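Local coordinates for protein light Chain (Clostridium botulinum, PDB 6BVD) that is the zinc-dependent protease domain of a mosaic botulinum neurotoxin and probably cleaves a protein substrate as a metalloendopeptidase, at residues I108-E112 / K347-F351. Residue numbers count along the deposited sequence, not the author numbering.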
# COMPACT_ATOMS: atom_id res chain seq x y z
N ILE A 108 7.50 9.45 -11.87
CA ILE A 108 8.40 10.08 -12.82
C ILE A 108 9.66 10.56 -12.06
O ILE A 108 10.79 10.39 -12.55
CB ILE A 108 7.72 11.28 -13.56
CG1 ILE A 108 6.44 10.85 -14.29
CG2 ILE A 108 8.66 11.87 -14.57
CD1 ILE A 108 6.67 9.88 -15.38
N LEU A 109 9.48 11.15 -10.88
CA LEU A 109 10.65 11.53 -10.04
C LEU A 109 11.59 10.33 -9.73
O LEU A 109 12.81 10.41 -9.90
CB LEU A 109 10.17 12.14 -8.72
CG LEU A 109 11.29 12.44 -7.71
CD1 LEU A 109 12.29 13.44 -8.28
CD2 LEU A 109 10.65 13.03 -6.46
N LEU A 110 11.00 9.22 -9.29
CA LEU A 110 11.83 8.05 -8.96
C LEU A 110 12.54 7.44 -10.18
O LEU A 110 13.71 6.97 -10.04
CB LEU A 110 11.00 6.99 -8.26
CG LEU A 110 10.50 7.38 -6.86
CD1 LEU A 110 9.79 6.17 -6.17
CD2 LEU A 110 11.63 7.91 -5.99
N GLU A 111 11.89 7.47 -11.36
CA GLU A 111 12.54 7.03 -12.63
C GLU A 111 13.76 7.90 -12.98
O GLU A 111 14.80 7.41 -13.46
CB GLU A 111 11.54 7.06 -13.81
CG GLU A 111 10.47 5.98 -13.75
CD GLU A 111 9.23 6.29 -14.61
OE1 GLU A 111 9.29 7.20 -15.48
OE2 GLU A 111 8.19 5.62 -14.42
N GLU A 112 13.67 9.21 -12.72
CA GLU A 112 14.82 10.08 -12.90
C GLU A 112 15.94 9.74 -11.95
O GLU A 112 17.10 9.71 -12.35
CB GLU A 112 14.43 11.57 -12.70
CG GLU A 112 13.62 12.12 -13.84
CD GLU A 112 14.47 12.39 -15.05
OE1 GLU A 112 15.69 12.52 -14.90
OE2 GLU A 112 13.94 12.47 -16.16
N LYS A 347 12.67 20.41 -17.73
CA LYS A 347 12.34 19.16 -17.10
C LYS A 347 13.01 19.00 -15.75
O LYS A 347 12.36 18.66 -14.79
CB LYS A 347 12.71 17.99 -17.99
CG LYS A 347 12.39 16.63 -17.41
CD LYS A 347 12.90 15.47 -18.23
CE LYS A 347 14.38 15.22 -18.01
NZ LYS A 347 14.86 13.92 -18.52
N ILE A 348 14.28 19.33 -15.66
CA ILE A 348 14.99 19.19 -14.43
C ILE A 348 14.34 20.06 -13.38
O ILE A 348 14.19 19.66 -12.27
CB ILE A 348 16.47 19.56 -14.58
CG1 ILE A 348 17.17 18.59 -15.52
CG2 ILE A 348 17.15 19.60 -13.25
CD1 ILE A 348 18.55 19.00 -15.91
N TYR A 349 13.95 21.26 -13.74
CA TYR A 349 13.39 22.19 -12.80
C TYR A 349 11.89 22.13 -12.68
O TYR A 349 11.32 22.94 -12.03
CB TYR A 349 13.92 23.61 -12.99
CG TYR A 349 15.33 23.64 -12.52
CD1 TYR A 349 15.63 23.81 -11.18
CD2 TYR A 349 16.36 23.40 -13.40
CE1 TYR A 349 16.92 23.79 -10.74
CE2 TYR A 349 17.66 23.38 -12.97
CZ TYR A 349 17.92 23.58 -11.64
OH TYR A 349 19.22 23.55 -11.22
N SER A 350 11.27 21.21 -13.39
CA SER A 350 9.87 20.91 -13.23
C SER A 350 9.51 20.24 -11.90
O SER A 350 8.42 20.32 -11.45
CB SER A 350 9.33 20.13 -14.40
OG SER A 350 9.68 18.80 -14.32
N PHE A 351 10.45 19.54 -11.33
CA PHE A 351 10.22 18.86 -10.06
C PHE A 351 10.31 19.83 -8.87
O PHE A 351 11.40 20.26 -8.54
CB PHE A 351 11.22 17.73 -9.90
CG PHE A 351 11.13 16.71 -11.01
CD1 PHE A 351 10.19 15.72 -10.94
CD2 PHE A 351 11.99 16.77 -12.10
CE1 PHE A 351 10.09 14.74 -11.97
CE2 PHE A 351 11.92 15.82 -13.11
CZ PHE A 351 10.95 14.80 -13.05
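Phe351 gives up more surface here (86 Å²) than any other residue of 108-112 and 347-351, and its ring makes the close apolar contacts with Ile108, Leu109 and Glu112 CG. Its CA-to-CB bond points toward 108-112, and Phe351 CE1 comes 3.8 Å from Leu109 CA, Phe351 CZ 3.9 Å from Glu112 CG. Ile108 CG2 meets the ring edge, 4.0 Å from Phe351 CZ, and Leu109 CD1 lies 4.1 Å from Phe351 CD1. Ile108, Leu109 and Glu112 share one face of the helix, an i, i+1, i+4 set against which the ring packs. Glu112 (53 Å²) serves twice: CG lies against the ring, and beyond it Glu112 OE2 forms a salt bridge with Lys347 NZ at 2.9 Å, while OE1 is hydrogen-bonded to Tyr238 OH. Leu234, on the helix 222-237 that carries the zinc ligands His228 and His232, touches both Phe351 and Glu112. The chemistry thus implies an apolar join beside the metal-binding helix, about 12 Å from zinc to the Phe351 side chain, bordered by a carboxylate whose two oxygens are paired, OE2 with Lys347 and OE1 with Tyr238.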